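Trehalose monomycolate exporter MmpL3 (Mycobacterium tuberculosis, PDB 7NVH) exports trehalose monomycolate, a carrier of mycolic acids for the mycobacterial cell envelope, as a membrane transporter of the RND permease superfamily. Local coordinates at residues G67-F73 against V161-Q167; I256-F260 against L329-L333; L452-T458 against G536-G542. All blocks are in the same frame, centred on the assembly; numbering follows the deposited sequence.

Contact 1. Residues G67-F73 against V161-Q167; sequences GHIVAIF and VKLAGLQ. With AV0 (Lauryl Maltose Neopentyl Glycol), chain B.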
loop_
_atom_site.group_PDB
_atom_site.type_symbol
_atom_site.label_atom_id
_atom_site.label_comp_id
_atom_site.label_asym_id
_atom_site.label_seq_id
_atom_site.Cartn_x
_atom_site.Cartn_y
_atom_site.Cartn_z
ATOM N N GLY A 67 9.437 -11.083 23.959
ATOM C CA GLY A 67 9.490 -11.602 22.613
ATOM C C GLY A 67 10.287 -10.766 21.638
ATOM O O GLY A 67 10.203 -11.011 20.429
ATOM N N HIS A 68 11.051 -9.783 22.118
ATOM C CA HIS A 68 11.811 -8.926 21.216
ATOM C C HIS A 68 12.842 -9.728 20.435
ATOM O O HIS A 68 12.883 -9.676 19.202
ATOM C CB HIS A 68 12.496 -7.816 22.009
ATOM C CG HIS A 68 11.576 -6.710 22.417
ATOM N ND1 HIS A 68 10.273 -6.630 21.981
ATOM C CD2 HIS A 68 11.770 -5.641 23.223
ATOM C CE1 HIS A 68 9.703 -5.559 22.500
ATOM N NE2 HIS A 68 10.590 -4.940 23.257
ATOM N N ILE A 69 13.682 -10.480 21.139
ATOM C CA ILE A 69 14.709 -11.310 20.523
ATOM C C ILE A 69 14.753 -12.637 21.260
ATOM O O ILE A 69 14.829 -12.663 22.492
ATOM C CB ILE A 69 16.100 -10.647 20.564
ATOM C CG1 ILE A 69 16.088 -9.292 19.864
ATOM C CG2 ILE A 69 17.138 -11.552 19.932
ATOM C CD1 ILE A 69 17.380 -8.537 20.012
ATOM N N VAL A 70 14.703 -13.735 20.514
ATOM C CA VAL A 70 15.025 -15.055 21.036
ATOM C C VAL A 70 16.133 -15.634 20.168
ATOM O O VAL A 70 16.019 -15.658 18.938
ATOM C CB VAL A 70 13.794 -15.981 21.086
ATOM C CG1 VAL A 70 12.805 -15.473 22.116
ATOM C CG2 VAL A 70 13.122 -16.073 19.736
ATOM N N ALA A 71 17.214 -16.062 20.804
ATOM C CA ALA A 71 18.401 -16.545 20.110
ATOM C C ALA A 71 18.557 -18.026 20.416
ATOM O O ALA A 71 18.826 -18.402 21.559
ATOM C CB ALA A 71 19.636 -15.758 20.536
ATOM N N ILE A 72 18.408 -18.858 19.394
ATOM C CA ILE A 72 18.378 -20.304 19.562
ATOM C C ILE A 72 19.799 -20.838 19.454
ATOM O O ILE A 72 20.460 -20.665 18.425
ATOM C CB ILE A 72 17.468 -20.961 18.520
ATOM C CG1 ILE A 72 16.028 -20.491 18.700
ATOM C CG2 ILE A 72 17.532 -22.463 18.648
ATOM C CD1 ILE A 72 15.132 -20.889 17.562
ATOM N N PHE A 73 20.265 -21.496 20.506
ATOM C CA PHE A 73 21.605 -22.056 20.549
ATOM C C PHE A 73 21.546 -23.568 20.386
ATOM O O PHE A 73 20.623 -24.219 20.881
ATOM C CB PHE A 73 22.299 -21.685 21.858
ATOM C CG PHE A 73 22.632 -20.230 21.966
ATOM C CD1 PHE A 73 21.780 -19.359 22.613
ATOM C CD2 PHE A 73 23.791 -19.732 21.405
ATOM C CE1 PHE A 73 22.082 -18.020 22.707
ATOM C CE2 PHE A 73 24.097 -18.394 21.495
ATOM C CZ PHE A 73 23.241 -17.538 22.146
ATOM N N VAL A 161 24.333 -19.164 16.070
ATOM C CA VAL A 161 23.081 -18.753 16.688
ATOM C C VAL A 161 22.056 -18.375 15.621
ATOM O O VAL A 161 22.399 -17.905 14.529
ATOM C CB VAL A 161 23.325 -17.588 17.663
ATOM C CG1 VAL A 161 23.538 -16.287 16.909
ATOM C CG2 VAL A 161 22.172 -17.457 18.630
ATOM N N LYS A 162 20.784 -18.611 15.934
ATOM C CA LYS A 162 19.675 -18.270 15.054
ATOM C C LYS A 162 18.750 -17.312 15.786
ATOM O O LYS A 162 18.229 -17.642 16.855
ATOM C CB LYS A 162 18.914 -19.518 14.608
ATOM C CG LYS A 162 19.658 -20.814 14.848
ATOM C CD LYS A 162 19.465 -21.784 13.695
ATOM C CE LYS A 162 20.576 -22.817 13.660
ATOM N NZ LYS A 162 21.615 -22.476 12.652
ATOM N N LEU A 163 18.544 -16.135 15.209
ATOM C CA LEU A 163 17.731 -15.108 15.837
ATOM C C LEU A 163 16.291 -15.184 15.353
ATOM O O LEU A 163 16.028 -15.398 14.168
ATOM C CB LEU A 163 18.305 -13.721 15.553
ATOM C CG LEU A 163 19.828 -13.613 15.597
ATOM C CD1 LEU A 163 20.269 -12.227 15.170
ATOM C CD2 LEU A 163 20.345 -13.937 16.985
ATOM N N ALA A 164 15.364 -15.007 16.287
ATOM C CA ALA A 164 13.943 -14.969 15.984
ATOM C C ALA A 164 13.277 -14.032 16.976
ATOM O O ALA A 164 13.908 -13.535 17.910
ATOM C CB ALA A 164 13.318 -16.364 16.039
ATOM N N GLY A 165 11.994 -13.783 16.761
ATOM C CA GLY A 165 11.250 -12.945 17.677
ATOM C C GLY A 165 10.576 -11.777 16.996
ATOM O O GLY A 165 10.479 -11.738 15.768
ATOM N N LEU A 166 10.110 -10.814 17.784
ATOM C CA LEU A 166 9.412 -9.662 17.238
ATOM C C LEU A 166 10.320 -8.747 16.435
ATOM O O LEU A 166 9.905 -8.245 15.385
ATOM C CB LEU A 166 8.762 -8.859 18.367
ATOM C CG LEU A 166 7.462 -9.422 18.935
ATOM C CD1 LEU A 166 7.297 -9.005 20.383
ATOM C CD2 LEU A 166 6.276 -8.967 18.109
ATOM N N GLN A 167 11.543 -8.518 16.899
ATOM C CA GLN A 167 12.430 -7.553 16.267
ATOM C C GLN A 167 13.143 -8.104 15.033
ATOM O O GLN A 167 13.253 -7.382 14.038
ATOM C CB GLN A 167 13.443 -7.022 17.281
ATOM C CG GLN A 167 12.801 -6.437 18.522
ATOM C CD GLN A 167 11.764 -5.380 18.201
ATOM O OE1 GLN A 167 11.906 -4.625 17.243
ATOM N NE2 GLN A 167 10.711 -5.324 19.005
HETATM C C1 AV0 B . 3.060 -4.234 16.242
HETATM O O1 AV0 B . 3.101 -5.159 15.209
HETATM C C2 AV0 B . 2.637 -2.877 15.717
HETATM O O2 AV0 B . 3.588 -2.441 14.745
HETATM C C3 AV0 B . 2.566 -1.865 16.819
HETATM O O3 AV0 B . 1.959 -0.661 16.272
HETATM C C4 AV0 B . 1.780 -2.315 18.003
HETATM O O4 AV0 B . 2.123 -1.471 19.161
HETATM C C5 AV0 B . 2.046 -3.764 18.419
HETATM O O5 AV0 B . 2.105 -4.707 17.274
HETATM C C6 AV0 B . 0.960 -4.208 19.341
HETATM O O6 AV0 B . 0.422 -5.418 18.870
HETATM C CAA AV0 B . 7.211 -2.352 5.202
HETATM C CAB AV0 B . 8.524 -14.948 21.214
HETATM O OAI AV0 B . -0.427 0.673 16.661
HETATM O OAJ AV0 B . 0.407 -17.685 18.158
HETATM O OAL AV0 B . -1.711 -12.182 12.568
HETATM O OAN AV0 B . 0.963 -13.442 17.557
HETATM O OAP AV0 B . 3.050 -11.624 17.076
HETATM O OAQ AV0 B . -1.917 0.043 21.156
HETATM O OAR AV0 B . -2.286 -17.776 16.111
HETATM O OAS AV0 B . 0.771 2.373 20.410
HETATM O OAT AV0 B . -2.787 -16.966 13.388
HETATM O OAU AV0 B . 0.719 -1.094 21.559
HETATM O OAV AV0 B . -1.626 -14.514 12.733
HETATM C CAW AV0 B . 7.210 -2.823 6.645
HETATM C CAX AV0 B . 8.649 -14.821 19.663
HETATM C CAY AV0 B . 6.164 -2.049 7.432
HETATM C CAZ AV0 B . 7.520 -13.899 19.123
HETATM C CBA AV0 B . 5.925 -2.742 8.774
HETATM C CBB AV0 B . 7.616 -13.840 17.581
HETATM C CBC AV0 B . 5.609 -4.230 8.529
HETATM C CBD AV0 B . 6.400 -13.055 16.995
HETATM C CBE AV0 B . 5.007 -4.856 9.827
HETATM C CBF AV0 B . 6.744 -12.603 15.561
HETATM C CBG AV0 B . 6.009 -4.642 11.041
HETATM C CBH AV0 B . 5.574 -11.716 14.989
HETATM C CBI AV0 B . 5.190 -4.620 12.386
HETATM C CBJ AV0 B . 6.182 -10.482 14.259
HETATM C CBK AV0 B . 5.268 -6.046 13.093
HETATM C CBL AV0 B . 5.031 -9.535 13.770
HETATM C CBM AV0 B . -0.763 1.301 17.876
HETATM C CBN AV0 B . 0.623 -17.702 16.768
HETATM C CBP AV0 B . -1.505 -11.551 13.811
HETATM C CBQ AV0 B . 3.831 -6.715 13.121
HETATM C CBR AV0 B . 4.900 -8.343 14.778
HETATM C CBS AV0 B . 3.393 -6.487 15.681
HETATM C CBT AV0 B . 2.342 -8.458 14.382
HETATM O OBV AV0 B . 2.374 -9.400 15.473
HETATM O OBX AV0 B . 0.580 -10.541 14.485
HETATM O OBY AV0 B . -0.114 -0.839 18.812
HETATM O OBZ AV0 B . 0.734 -15.737 15.350
HETATM O OCB AV0 B . -0.754 -13.944 15.354
HETATM C CCC AV0 B . -1.094 0.265 18.905
HETATM C CCD AV0 B . -0.181 -16.594 16.112
HETATM C CCF AV0 B . -0.103 -11.834 14.296
HETATM C CCH AV0 B . 1.141 -12.766 16.263
HETATM C CCJ AV0 B . 1.873 -10.665 15.182
HETATM C CCL AV0 B . 1.742 -11.450 16.494
HETATM C CCM AV0 B . 3.627 -7.499 14.476
HETATM C CCN AV0 B . -1.143 0.904 20.296
HETATM C CCO AV0 B . -1.273 -17.223 15.245
HETATM C CCQ AV0 B . -0.184 -12.644 15.592
HETATM C CCR AV0 B . 1.210 -0.419 19.299
HETATM C CCS AV0 B . 0.008 -14.743 14.527
HETATM C CCT AV0 B . 0.175 1.134 20.937
HETATM C CCU AV0 B . -1.921 -16.243 14.329
HETATM C CCV AV0 B . 1.138 0.018 20.755
HETATM C CCW AV0 B . -0.936 -15.471 13.573
#
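Val161 lays its CG2 methyl over one face of the Phe73 ring, 3.8 Å from the ring centroid and 20° off the normal, a CH-pi contact. The same CG2 is 3.6 Å from Ala71 CB. Ala71 also meets Leu163 on this face of the sheet, with Ala71 CB 4.1 Å from Leu163 CD2. Val70, Ile72, Lys162 and Ala164 point to the other face, where Val70 CG2 lies 3.7 Å from Ala164 CB.

The backbones pair antiparallel. Val70 and Ala164 form a hydrogen-bonded pair, with Val70 N to Ala164 O at 2.7 Å and Ala164 N to Val70 O at 2.8 Å. Ile72 and Lys162 form the next, with Ile72 N to Lys162 O at 2.8 Å and Lys162 N to Ile72 O at 3.2 Å.

Past Ala164 the chain turns into a helix with Gly165 at its N-cap. The Gly165 backbone angles suit glycine, and a CB here would clash with the carbonyl oxygens of Gly67 and His68. Those oxygens instead accept bonds from the first helical amides: Leu166 N to Gly67 O is 2.7 Å and Gln167 N to His68 O is 2.9 Å. This strand-to-helix turn lines the detergent site; Leu166 CD2 is 3.7 Å from AV0 CBR.

The contact is an edge-strand pairing in a sheet-and-helix domain, consistent with an RND porter domain. Strand 127-131 flanks strand 70-74 on its other side. Helix 139-147 packs on His68, Ile69 and Gln167, and helix 84-94 covers Phe73.

Contact 2. Residues I256-F260 against L329-L333; sequences IVSRF and LPACL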
loop_
_atom_site.group_PDB
_atom_site.type_symbol
_atom_site.label_atom_id
_atom_site.label_comp_id
_atom_site.label_asym_id
_atom_site.label_seq_id
_atom_site.Cartn_x
_atom_site.Cartn_y
_atom_site.Cartn_z
ATOM N N ILE A 256 2.150 13.675 -22.963
ATOM C CA ILE A 256 2.432 15.059 -23.332
ATOM C C ILE A 256 3.510 15.132 -24.408
ATOM O O ILE A 256 3.398 15.915 -25.360
ATOM C CB ILE A 256 2.794 15.877 -22.083
ATOM C CG1 ILE A 256 1.539 16.072 -21.238
ATOM C CG2 ILE A 256 3.378 17.219 -22.472
ATOM C CD1 ILE A 256 1.782 16.725 -19.923
ATOM N N VAL A 257 4.562 14.321 -24.292
ATOM C CA VAL A 257 5.612 14.320 -25.305
ATOM C C VAL A 257 5.069 13.821 -26.637
ATOM O O VAL A 257 5.394 14.368 -27.697
ATOM C CB VAL A 257 6.811 13.482 -24.829
ATOM C CG1 VAL A 257 7.757 13.206 -25.978
ATOM C CG2 VAL A 257 7.539 14.196 -23.708
ATOM N N SER A 258 4.236 12.777 -26.610
ATOM C CA SER A 258 3.649 12.279 -27.845
ATOM C C SER A 258 2.751 13.324 -28.485
ATOM O O SER A 258 2.756 13.489 -29.709
ATOM C CB SER A 258 2.867 10.998 -27.571
ATOM O OG SER A 258 1.622 11.288 -26.966
ATOM N N ARG A 259 1.970 14.044 -27.677
ATOM C CA ARG A 259 1.120 15.093 -28.226
ATOM C C ARG A 259 1.950 16.215 -28.831
ATOM O O ARG A 259 1.598 16.761 -29.881
ATOM C CB ARG A 259 0.190 15.634 -27.144
ATOM C CG ARG A 259 -0.940 16.480 -27.683
ATOM C CD ARG A 259 -1.787 15.687 -28.653
ATOM N NE ARG A 259 -2.402 16.543 -29.660
ATOM C CZ ARG A 259 -3.673 16.926 -29.634
ATOM N NH1 ARG A 259 -4.466 16.521 -28.654
ATOM N NH2 ARG A 259 -4.152 17.707 -30.591
ATOM N N PHE A 260 3.056 16.578 -28.180
ATOM C CA PHE A 260 3.927 17.609 -28.736
ATOM C C PHE A 260 4.524 17.168 -30.065
ATOM O O PHE A 260 4.581 17.952 -31.019
ATOM C CB PHE A 260 5.032 17.960 -27.744
ATOM C CG PHE A 260 5.995 18.990 -28.252
ATOM C CD1 PHE A 260 5.689 20.334 -28.181
ATOM C CD2 PHE A 260 7.208 18.617 -28.798
ATOM C CE1 PHE A 260 6.571 21.282 -28.645
ATOM C CE2 PHE A 260 8.092 19.564 -29.264
ATOM C CZ PHE A 260 7.772 20.896 -29.187
ATOM N N LEU A 329 7.926 19.931 -18.325
ATOM C CA LEU A 329 7.937 19.234 -19.608
ATOM C C LEU A 329 7.541 20.134 -20.771
ATOM O O LEU A 329 8.216 20.082 -21.813
ATOM C CB LEU A 329 7.052 17.988 -19.520
ATOM C CG LEU A 329 7.149 17.026 -20.698
ATOM C CD1 LEU A 329 8.573 16.538 -20.860
ATOM C CD2 LEU A 329 6.213 15.858 -20.488
ATOM N N PRO A 330 6.488 20.958 -20.688
ATOM C CA PRO A 330 6.249 21.911 -21.784
ATOM C C PRO A 330 7.404 22.869 -21.998
ATOM O O PRO A 330 7.707 23.213 -23.143
ATOM C CB PRO A 330 4.976 22.637 -21.336
ATOM C CG PRO A 330 4.284 21.651 -20.485
ATOM C CD PRO A 330 5.389 21.004 -19.711
ATOM N N ALA A 331 8.073 23.300 -20.928
ATOM C CA ALA A 331 9.247 24.150 -21.090
ATOM C C ALA A 331 10.400 23.384 -21.725
ATOM O O ALA A 331 11.103 23.914 -22.594
ATOM C CB ALA A 331 9.665 24.730 -19.741
ATOM N N CYS A 332 10.611 22.135 -21.299
ATOM C CA CYS A 332 11.647 21.306 -21.904
ATOM C C CYS A 332 11.409 21.145 -23.397
ATOM O O CYS A 332 12.352 21.186 -24.194
ATOM C CB CYS A 332 11.689 19.937 -21.226
ATOM S SG CYS A 332 12.687 19.846 -19.728
ATOM N N LEU A 333 10.150 20.954 -23.791
ATOM C CA LEU A 333 9.827 20.795 -25.202
ATOM C C LEU A 333 9.930 22.114 -25.957
ATOM O O LEU A 333 10.317 22.124 -27.130
ATOM C CB LEU A 333 8.429 20.200 -25.344
ATOM C CG LEU A 333 8.277 18.795 -24.761
ATOM C CD1 LEU A 333 6.814 18.435 -24.597
ATOM C CD2 LEU A 333 8.980 17.780 -25.638
#
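The two segments are helical and run in roughly the same direction, at 35° to each other with a signed crossing angle of -35°. Their axes stay 10.7 Å apart at closest approach. The backbones therefore do not touch, and side chains fill the gap. The nearest CA pairs are Ile256 with Leu329 at 7.8 Å and Phe260 with Leu333 at 7.6 Å. Each pair lies one helical turn from the other. Helix 305-336 is kinked at Pro330, whose N cannot bond to the preceding turn.

Leu333 gives the largest share of the buried surface. Its CB sits almost exactly over the Phe260 ring, 3.7 Å from the centroid and 1° off the normal, a CH-pi contact. Leu333 CD1 reaches 3.6 Å from Phe260 CB and 4.2 Å from Ile256 CG2. Leu329 fills the turn before. Its CD2 is 3.7 Å from Ile256 CG2, and its CD1 is 3.8 Å from Val257 CG2. No hydrogen bond crosses this interface; it is apolar side-chain packing between helices 248-265 and 305-336 of the helical bundle, probably the membrane part as in other RND permeases.

Arg259 takes no part in this packing; its NH2 forms salt bridges with Glu263 and Glu651. Helix 270-297 packs against Ile256 and Phe260 through Val285 and Val274, while helix 203-227 covers Leu329 and Leu333 through Leu208.

Contact 3. Residues L452-T458 against G536-G542; sequences LTLVIQT and GITVLVG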
loop_
_atom_site.group_PDB
_atom_site.type_symbol
_atom_site.label_atom_id
_atom_site.label_comp_id
_atom_site.label_asym_id
_atom_site.label_seq_id
_atom_site.Cartn_x
_atom_site.Cartn_y
_atom_site.Cartn_z
ATOM N N LEU A 452 -6.024 -12.613 24.673
ATOM C CA LEU A 452 -7.013 -11.552 24.782
ATOM C C LEU A 452 -6.973 -11.014 26.203
ATOM O O LEU A 452 -6.987 -11.790 27.161
ATOM C CB LEU A 452 -8.415 -12.065 24.452
ATOM C CG LEU A 452 -8.756 -12.294 22.981
ATOM C CD1 LEU A 452 -10.152 -12.868 22.853
ATOM C CD2 LEU A 452 -8.638 -10.999 22.202
ATOM N N THR A 453 -6.924 -9.693 26.339
ATOM C CA THR A 453 -6.707 -9.051 27.626
ATOM C C THR A 453 -7.946 -8.275 28.049
ATOM O O THR A 453 -8.457 -7.449 27.288
ATOM C CB THR A 453 -5.502 -8.113 27.570
ATOM O OG1 THR A 453 -5.888 -6.880 26.953
ATOM C CG2 THR A 453 -4.382 -8.741 26.766
ATOM N N LEU A 454 -8.419 -8.542 29.263
ATOM C CA LEU A 454 -9.492 -7.774 29.881
ATOM C C LEU A 454 -8.864 -6.745 30.809
ATOM O O LEU A 454 -8.131 -7.111 31.732
ATOM C CB LEU A 454 -10.442 -8.674 30.666
ATOM C CG LEU A 454 -10.990 -9.928 29.995
ATOM C CD1 LEU A 454 -11.583 -10.850 31.043
ATOM C CD2 LEU A 454 -12.029 -9.564 28.956
ATOM N N VAL A 455 -9.161 -5.474 30.578
ATOM C CA VAL A 455 -8.587 -4.380 31.352
ATOM C C VAL A 455 -9.650 -3.878 32.318
ATOM O O VAL A 455 -10.573 -3.160 31.927
ATOM C CB VAL A 455 -8.079 -3.257 30.444
ATOM C CG1 VAL A 455 -7.361 -2.208 31.262
ATOM C CG2 VAL A 455 -7.154 -3.823 29.392
ATOM N N ILE A 456 -9.510 -4.247 33.585
ATOM C CA ILE A 456 -10.432 -3.857 34.642
ATOM C C ILE A 456 -9.992 -2.503 35.172
ATOM O O ILE A 456 -8.808 -2.302 35.464
ATOM C CB ILE A 456 -10.454 -4.911 35.760
ATOM C CG1 ILE A 456 -10.963 -6.244 35.215
ATOM C CG2 ILE A 456 -11.302 -4.450 36.925
ATOM C CD1 ILE A 456 -10.554 -7.430 36.046
ATOM N N GLN A 457 -10.934 -1.569 35.297
ATOM C CA GLN A 457 -10.595 -0.178 35.574
ATOM C C GLN A 457 -11.752 0.512 36.275
ATOM O O GLN A 457 -12.788 0.763 35.655
ATOM C CB GLN A 457 -10.254 0.549 34.274
ATOM C CG GLN A 457 -9.777 1.966 34.446
ATOM C CD GLN A 457 -9.405 2.591 33.127
ATOM O OE1 GLN A 457 -9.552 1.972 32.075
ATOM N NE2 GLN A 457 -8.914 3.822 33.170
ATOM N N THR A 458 -11.575 0.828 37.554
ATOM C CA THR A 458 -12.595 1.564 38.288
ATOM C C THR A 458 -12.756 2.966 37.720
ATOM O O THR A 458 -11.781 3.614 37.332
ATOM C CB THR A 458 -12.239 1.660 39.768
ATOM O OG1 THR A 458 -10.853 1.986 39.907
ATOM C CG2 THR A 458 -12.521 0.353 40.473
ATOM N N GLY A 536 -18.942 -0.575 39.363
ATOM C CA GLY A 536 -18.375 0.621 38.779
ATOM C C GLY A 536 -17.258 0.312 37.811
ATOM O O GLY A 536 -16.737 1.206 37.139
ATOM N N ILE A 537 -16.882 -0.964 37.742
ATOM C CA ILE A 537 -15.855 -1.393 36.809
ATOM C C ILE A 537 -16.263 -1.057 35.380
ATOM O O ILE A 537 -17.451 -1.041 35.033
ATOM C CB ILE A 537 -15.609 -2.901 36.978
ATOM C CG1 ILE A 537 -15.174 -3.201 38.408
ATOM C CG2 ILE A 537 -14.573 -3.404 35.995
ATOM C CD1 ILE A 537 -13.892 -2.513 38.787
ATOM N N THR A 538 -15.271 -0.749 34.550
ATOM C CA THR A 538 -15.455 -0.624 33.108
ATOM C C THR A 538 -14.392 -1.484 32.443
ATOM O O THR A 538 -13.208 -1.137 32.466
ATOM C CB THR A 538 -15.345 0.829 32.650
ATOM O OG1 THR A 538 -14.040 1.332 32.956
ATOM C CG2 THR A 538 -16.389 1.689 33.346
ATOM N N VAL A 539 -14.809 -2.593 31.846
ATOM C CA VAL A 539 -13.882 -3.559 31.273
ATOM C C VAL A 539 -13.634 -3.209 29.813
ATOM O O VAL A 539 -14.575 -3.114 29.019
ATOM C CB VAL A 539 -14.417 -4.990 31.409
ATOM C CG1 VAL A 539 -13.349 -5.990 31.017
ATOM C CG2 VAL A 539 -14.888 -5.242 32.823
ATOM N N LEU A 540 -12.370 -3.011 29.462
ATOM C CA LEU A 540 -11.943 -2.869 28.078
ATOM C C LEU A 540 -11.288 -4.170 27.643
ATOM O O LEU A 540 -10.480 -4.737 28.385
ATOM C CB LEU A 540 -10.960 -1.711 27.914
ATOM C CG LEU A 540 -11.478 -0.286 28.086
ATOM C CD1 LEU A 540 -10.316 0.674 28.217
ATOM C CD2 LEU A 540 -12.350 0.100 26.916
ATOM N N VAL A 541 -11.630 -4.641 26.450
ATOM C CA VAL A 541 -11.100 -5.891 25.923
ATOM C C VAL A 541 -10.150 -5.555 24.786
ATOM O O VAL A 541 -10.545 -4.910 23.807
ATOM C CB VAL A 541 -12.221 -6.828 25.454
ATOM C CG1 VAL A 541 -11.642 -8.159 25.023
ATOM C CG2 VAL A 541 -13.235 -7.021 26.562
ATOM N N GLY A 542 -8.903 -5.991 24.914
ATOM C CA GLY A 542 -7.865 -5.709 23.950
ATOM C C GLY A 542 -7.156 -6.978 23.520
ATOM O O GLY A 542 -7.750 -8.050 23.425
#
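Val455 adopts the t rotamer and Leu540 the mt rotamer, and their CB atoms lie 4.1 Å apart on one face of the sheet. Leu454, also mt, points to the other face. Its CD2 meets Val541 CG2 at 3.7 Å, and its CB is 4.0 Å from Val539 CG1. Both valines are t.

Ile456 is mt, whereas Ile537 is mm; their CG2 atoms are 3.6 Å apart. Ile537 CD1 also lies 3.6 Å from Thr458 CG2. Gln457 is extended, with chi1 and chi2 both t, and its OE1 comes 4.1 Å from Leu540 CD1. Thr538 is p, which brings OG1 to 3.0 Å from Gln457 O as a hydrogen-bond donor. Thr538 N binds the same oxygen at 3.1 Å.

The antiparallel backbones bond at Val455 N to Leu540 O, 2.7 Å, and Leu540 N to Val455 O, 3.1 Å. Gly542 N to Thr453 O is 2.8 Å.

Helix 466-476 packs on the Leu454 and Ile456 side, and helix 49-61 on Val455 and Leu540. This is the second sheet domain, probably an RND porter domain. Backbone bonds fix its strand pairing, while branched apolar side chains join the sheet to helices on both faces.

In the fold
Along the chain the contacts follow in series: contact 1, contact 2, contact 3. Contacts 1 and 3 each join the third and fourth strands in the spatial order of a four-stranded antiparallel sheet, and both sheets have strand order 2-3-1-4. They lie in different halves of the chain, consistent with the internal repeat of RND permeases. Their centres are 32 Å apart, in the two domains around the bound detergent. Contact 2 shares the first half with contact 1 but belongs to the helical bundle. Its centre is 55 Å from that of contact 1 and 62 Å from that of contact 3. It lies across the chain's centre from both, so it does not touch the detergent site.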